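Local coordinates for methyltransferase-like protein 5 (Pyrococcus horikoshii, PDB 1WY7) that binds S-adenosyl-L-homocysteine and is probably an S-adenosylmethionine-dependent methyltransferase acting on RNA, at residues 50-55 with 71-76; 54-59 with 114-119. All coordinates share one frame; numbering follows the deposited sequence.

Interaction 1: 50-55 with 71-76; sequences GKVVAD and GAKEVI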
loop_
_atom_site.group_PDB
_atom_site.type_symbol
_atom_site.label_atom_id
_atom_site.label_comp_id
_atom_site.label_asym_id
_atom_site.label_seq_id
_atom_site.Cartn_x
_atom_site.Cartn_y
_atom_site.Cartn_z
ATOM N N GLY A 50 6.537 8.906 -13.514
ATOM C CA GLY A 50 6.681 10.341 -13.383
ATOM C C GLY A 50 5.800 10.978 -12.326
ATOM O O GLY A 50 5.723 12.202 -12.238
ATOM N N LYS A 51 5.139 10.164 -11.511
ATOM C CA LYS A 51 4.255 10.703 -10.482
ATOM C C LYS A 51 4.882 10.757 -9.090
ATOM O O LYS A 51 5.807 9.999 -8.781
ATOM C CB LYS A 51 2.981 9.858 -10.412
ATOM C CG LYS A 51 2.270 9.697 -11.741
ATOM C CD LYS A 51 1.562 10.967 -12.168
ATOM C CE LYS A 51 0.831 10.750 -13.492
ATOM N NZ LYS A 51 -0.278 11.726 -13.690
ATOM N N VAL A 52 4.377 11.668 -8.260
ATOM C CA VAL A 52 4.835 11.781 -6.878
ATOM C C VAL A 52 3.903 10.837 -6.128
ATOM O O VAL A 52 2.697 11.069 -6.052
ATOM C CB VAL A 52 4.683 13.224 -6.336
ATOM C CG1 VAL A 52 5.118 13.279 -4.879
ATOM C CG2 VAL A 52 5.536 14.172 -7.157
ATOM N N VAL A 53 4.460 9.757 -5.599
ATOM C CA VAL A 53 3.660 8.752 -4.906
ATOM C C VAL A 53 3.869 8.647 -3.405
ATOM O O VAL A 53 5.000 8.671 -2.920
ATOM C CB VAL A 53 3.916 7.333 -5.499
ATOM C CG1 VAL A 53 3.042 6.299 -4.782
ATOM C CG2 VAL A 53 3.646 7.336 -6.999
ATOM N N ALA A 54 2.763 8.513 -2.679
ATOM C CA ALA A 54 2.832 8.344 -1.237
ATOM C C ALA A 54 2.466 6.893 -0.948
ATOM O O ALA A 54 1.456 6.387 -1.450
ATOM C CB ALA A 54 1.853 9.299 -0.531
ATOM N N ASP A 55 3.301 6.223 -0.161
ATOM C CA ASP A 55 3.076 4.831 0.225
ATOM C C ASP A 55 2.715 4.873 1.719
ATOM O O ASP A 55 3.595 4.979 2.572
ATOM C CB ASP A 55 4.362 4.024 -0.016
ATOM C CG ASP A 55 4.218 2.557 0.324
ATOM O OD1 ASP A 55 5.219 1.805 0.160
ATOM O OD2 ASP A 55 3.110 2.140 0.754
ATOM N N GLY A 71 9.115 3.487 -12.416
ATOM C CA GLY A 71 9.257 4.859 -12.878
ATOM C C GLY A 71 8.664 6.009 -12.096
ATOM O O GLY A 71 8.511 7.105 -12.644
ATOM N N ALA A 72 8.328 5.797 -10.829
ATOM C CA ALA A 72 7.765 6.891 -10.047
ATOM C C ALA A 72 8.825 7.985 -9.947
ATOM O O ALA A 72 10.006 7.693 -9.786
ATOM C CB ALA A 72 7.368 6.407 -8.649
ATOM N N LYS A 73 8.417 9.244 -10.066
ATOM C CA LYS A 73 9.369 10.341 -9.957
ATOM C C LYS A 73 9.968 10.311 -8.551
ATOM O O LYS A 73 11.172 10.461 -8.378
ATOM C CB LYS A 73 8.675 11.678 -10.207
ATOM C CG LYS A 73 9.621 12.877 -10.151
ATOM C CD LYS A 73 8.954 14.138 -10.682
ATOM C CE LYS A 73 7.658 14.435 -9.944
ATOM N NZ LYS A 73 6.925 15.600 -10.518
ATOM N N GLU A 74 9.112 10.118 -7.553
ATOM C CA GLU A 74 9.553 10.030 -6.167
ATOM C C GLU A 74 8.474 9.378 -5.331
ATOM O O GLU A 74 7.293 9.403 -5.683
ATOM C CB GLU A 74 9.858 11.412 -5.579
ATOM C CG GLU A 74 8.648 12.304 -5.374
ATOM C CD GLU A 74 8.964 13.552 -4.541
ATOM O OE1 GLU A 74 9.362 13.401 -3.364
ATOM O OE2 GLU A 74 8.818 14.680 -5.060
ATOM N N VAL A 75 8.882 8.788 -4.216
ATOM C CA VAL A 75 7.940 8.147 -3.329
ATOM C C VAL A 75 8.145 8.674 -1.918
ATOM O O VAL A 75 9.283 8.900 -1.484
ATOM C CB VAL A 75 8.129 6.615 -3.339
ATOM C CG1 VAL A 75 7.207 5.963 -2.303
ATOM C CG2 VAL A 75 7.838 6.067 -4.735
ATOM N N ILE A 76 7.042 8.917 -1.216
ATOM C CA ILE A 76 7.133 9.376 0.160
ATOM C C ILE A 76 6.574 8.239 1.008
ATOM O O ILE A 76 5.390 7.915 0.957
ATOM C CB ILE A 76 6.361 10.697 0.388
ATOM C CG1 ILE A 76 6.898 11.772 -0.566
ATOM C CG2 ILE A 76 6.568 11.180 1.834
ATOM C CD1 ILE A 76 6.215 13.144 -0.439
HETATM O O HOH W 1 6.895 14.250 -13.330
#
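Val53 sits between two backbone hydrogen bonds to the strand that holds Glu74, Val75 and Ile76: its N donates to Glu74 O (2.9 Å, nearly straight at the hydrogen), and its O accepts from Ile76 N. Asp55 N to Ile76 O continues the parallel ladder, in register Val52 with Glu74, Val53 with Val75 and Ala54 with Ile76. The short strand axes diverge by 29°. Before the strands begin, Gly50 N gives a straight bond to Gly71 O (2.8 Å), whereas Lys73 N to Lys51 O is weak, bent to 130°. Gly71 has positive phi and closes helix 62-69 as the C-prime residue of a Schellman motif; this is the helix of a beta-alpha-beta unit whose two parallel strands, 52-56 and 74-79, the contact pairs.

Apolar packing divides between the sheet's faces. On the side of helix 62-69, Val53 CG2 meets Ala72 CB at 4.2 Å and Val53 CB meets Val75 CG2. On the other, Val52 spreads its two methyls over two charged side chains: CG1 lies 3.7 Å from Glu74 CG, the two side chains running alongside each other, and CG2 is 3.5 Å from Lys73 CE.

The polar ends have partners of their own. A bend at chi3 (56°) folds the Lys73 chain back over Val52, where NZ reaches a water 3.1 Å away that also donates to Gly50 O. Glu74 OE1 forms a salt bridge with Lys100 on the next strand. An alanine in place of Glu74 would probably leave Lys100 without this mate and uncover Val52 CG1. The chemistry thus implies a backbone-held strand pair, apolar toward helix 62-69 at Val53, Ala72 and Val75 with one polar tie, Asp55 OD1 to Ser64; at its exposed start, methylenes of Lys73 and Glu74 pack on Val52 while their charged ends go to water and Lys100.

Interaction 2: 54-59 with 114-119; sequences ADLGAG and DIVIMN. With SAH (S-adenosyl-L-homocysteine), chain E.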
loop_
_atom_site.group_PDB
_atom_site.type_symbol
_atom_site.label_atom_id
_atom_site.label_comp_id
_atom_site.label_asym_id
_atom_site.label_seq_id
_atom_site.Cartn_x
_atom_site.Cartn_y
_atom_site.Cartn_z
ATOM N N ALA A 54 2.763 8.513 -2.679
ATOM C CA ALA A 54 2.832 8.344 -1.237
ATOM C C ALA A 54 2.466 6.893 -0.948
ATOM O O ALA A 54 1.456 6.387 -1.450
ATOM C CB ALA A 54 1.853 9.299 -0.531
ATOM N N ASP A 55 3.301 6.223 -0.161
ATOM C CA ASP A 55 3.076 4.831 0.225
ATOM C C ASP A 55 2.715 4.873 1.719
ATOM O O ASP A 55 3.595 4.979 2.572
ATOM C CB ASP A 55 4.362 4.024 -0.016
ATOM C CG ASP A 55 4.218 2.557 0.324
ATOM O OD1 ASP A 55 5.219 1.805 0.160
ATOM O OD2 ASP A 55 3.110 2.140 0.754
ATOM N N LEU A 56 1.422 4.808 2.023
ATOM C CA LEU A 56 0.958 4.865 3.412
ATOM C C LEU A 56 1.074 3.500 4.074
ATOM O O LEU A 56 0.549 2.500 3.561
ATOM C CB LEU A 56 -0.484 5.397 3.450
ATOM C CG LEU A 56 -0.659 6.930 3.435
ATOM C CD1 LEU A 56 0.398 7.605 2.595
ATOM C CD2 LEU A 56 -2.052 7.284 2.936
ATOM N N GLY A 57 1.764 3.471 5.217
ATOM C CA GLY A 57 2.012 2.224 5.919
ATOM C C GLY A 57 3.046 1.473 5.094
ATOM O O GLY A 57 2.914 0.272 4.846
ATOM N N ALA A 58 4.085 2.194 4.676
ATOM C CA ALA A 58 5.148 1.646 3.820
ATOM C C ALA A 58 5.840 0.375 4.308
ATOM O O ALA A 58 6.345 -0.414 3.498
ATOM C CB ALA A 58 6.193 2.734 3.528
ATOM N N GLY A 59 5.876 0.181 5.622
ATOM C CA GLY A 59 6.507 -1.008 6.179
ATOM C C GLY A 59 7.917 -1.268 5.670
ATOM O O GLY A 59 8.820 -0.439 5.862
ATOM N N ASP A 114 0.549 13.054 -5.977
ATOM C CA ASP A 114 -0.227 12.718 -7.177
ATOM C C ASP A 114 -1.016 11.430 -6.977
ATOM O O ASP A 114 -2.185 11.335 -7.369
ATOM C CB ASP A 114 0.680 12.509 -8.400
ATOM C CG ASP A 114 1.349 13.788 -8.879
ATOM O OD1 ASP A 114 0.676 14.842 -8.918
ATOM O OD2 ASP A 114 2.547 13.730 -9.238
ATOM N N ILE A 115 -0.369 10.435 -6.376
ATOM C CA ILE A 115 -0.996 9.136 -6.165
ATOM C C ILE A 115 -0.692 8.528 -4.797
ATOM O O ILE A 115 0.378 8.720 -4.231
ATOM C CB ILE A 115 -0.530 8.088 -7.262
ATOM C CG1 ILE A 115 -1.281 8.286 -8.581
ATOM C CG2 ILE A 115 -0.796 6.663 -6.802
ATOM C CD1 ILE A 115 -0.771 9.397 -9.409
ATOM N N VAL A 116 -1.657 7.789 -4.268
ATOM C CA VAL A 116 -1.448 7.081 -3.026
ATOM C C VAL A 116 -1.570 5.582 -3.320
ATOM O O VAL A 116 -2.479 5.156 -4.029
ATOM C CB VAL A 116 -2.511 7.406 -1.940
ATOM C CG1 VAL A 116 -2.369 6.407 -0.817
ATOM C CG2 VAL A 116 -2.353 8.835 -1.399
ATOM N N ILE A 117 -0.644 4.794 -2.789
ATOM C CA ILE A 117 -0.718 3.347 -2.907
ATOM C C ILE A 117 -0.556 2.882 -1.471
ATOM O O ILE A 117 0.216 3.474 -0.712
ATOM C CB ILE A 117 0.401 2.760 -3.789
ATOM C CG1 ILE A 117 1.780 3.082 -3.201
ATOM C CG2 ILE A 117 0.252 3.302 -5.207
ATOM C CD1 ILE A 117 2.955 2.582 -4.063
HETATM N N MSE A 118 -1.299 1.854 -1.078
HETATM C CA MSE A 118 -1.191 1.378 0.283
HETATM C C MSE A 118 -1.775 -0.004 0.533
HETATM O O MSE A 118 -2.729 -0.430 -0.122
HETATM C CB MSE A 118 -1.845 2.391 1.257
HETATM C CG MSE A 118 -3.335 2.701 1.012
HETATM SE SE MSE A 118 -3.999 3.945 2.177
HETATM C CE MSE A 118 -5.717 3.808 1.857
ATOM N N ASN A 119 -1.160 -0.690 1.490
ATOM C CA ASN A 119 -1.578 -2.003 1.970
ATOM C C ASN A 119 -1.752 -1.676 3.455
ATOM O O ASN A 119 -0.929 -2.064 4.283
ATOM C CB ASN A 119 -0.448 -3.029 1.781
ATOM C CG ASN A 119 -0.814 -4.417 2.285
ATOM O OD1 ASN A 119 0.013 -5.325 2.271
ATOM N ND2 ASN A 119 -2.051 -4.589 2.727
HETATM N N SAH E . 5.424 -4.417 4.187
HETATM C CA SAH E . 4.187 -3.908 3.559
HETATM C CB SAH E . 3.446 -3.076 4.618
HETATM C CG SAH E . 2.545 -4.022 5.326
HETATM S SD SAH E . 1.492 -3.559 6.715
HETATM C C SAH E . 4.602 -3.158 2.321
HETATM O O SAH E . 5.741 -3.414 1.820
HETATM O OXT SAH E . 3.740 -2.315 1.906
HETATM C "C5'" SAH E . 1.374 -1.783 6.705
HETATM C "C4'" SAH E . 2.209 -0.963 7.701
HETATM O "O4'" SAH E . 1.345 -0.019 8.381
HETATM C "C3'" SAH E . 2.831 -1.729 8.870
HETATM O "O3'" SAH E . 4.220 -1.845 8.501
HETATM C "C2'" SAH E . 2.702 -0.815 10.099
HETATM O "O2'" SAH E . 3.793 -0.574 10.959
HETATM C "C1'" SAH E . 2.055 0.448 9.504
HETATM N N9 SAH E . 1.125 1.128 10.394
HETATM C C8 SAH E . 0.188 0.622 11.278
HETATM N N7 SAH E . -0.497 1.542 11.910
HETATM C C5 SAH E . 0.012 2.740 11.418
HETATM C C6 SAH E . -0.292 4.106 11.668
HETATM N N6 SAH E . -1.254 4.477 12.542
HETATM N N1 SAH E . 0.405 5.092 11.011
HETATM C C2 SAH E . 1.362 4.717 10.129
HETATM N N3 SAH E . 1.740 3.459 9.802
HETATM C C4 SAH E . 1.017 2.501 10.485
HETATM O O HOH W 2 1.671 -0.022 2.371
#
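Ala54 and Ile117 belong to a buried parallel strand pairing at the middle of the sheet, where segment 54-56 runs at 31° to segment 115-118. Ala54 supplies two of its bonds: N to Ile115 O (2.9 Å) and O from Ile117 N (3.0 Å). Leu56 N to Ile117 O follows, longer at 3.3 Å and bent to 143°. Toward helix 131-140, Leu56 CD2 touches both Val116 CG1 and the selenium of Met118, a selenomethionine, each at 3.9 Å; the leucine and valine side chains cross at about a right angle. Met118 CG stands between its backbone N and carbonyl carbon (chi1 59°), which sets SE beside Leu56 CB and CD2, while the chain end leads on away. On the opposite face Ile117 packs against helix 62-69.

This is the central pair of a Rossmann-like methyltransferase fold, and past it the strands separate around the cofactor product. Gly57 O lies 3.2 Å from SAH C5', while a side chain on Gly57 would collide with the ribose O4'. A water lies between Gly57 O and Asn119 N, accepting from the latter (3.0 Å) and probably donating to the former. The side-chain amide of Asn119 is held by Thr30 at OD1 and Tyr28 at ND2.

Overall arrangement
Strand 52-56 serves both contacts, pairing with strand 74-79 along one edge in interaction 1 and with strand 115-118 along the other in interaction 2; Ala54 and Asp55 are common to both. Their centres lie 9 Å apart, and Val52 N with Asp114 OD2, probably a hydrogen bond at 2.9 Å, joins them directly. Interaction 1 lies farther out, about 13 Å from the chain centre against 5 Å, and is partly buried. Its outer end accordingly uses charged side chains, whereas every touching residue of interaction 2 is buried, its side-chain packing is largely apolar, and its far end opens onto the S-adenosyl-L-homocysteine pocket. Each has a bridging water, one near the exposed start, one beside the ligand.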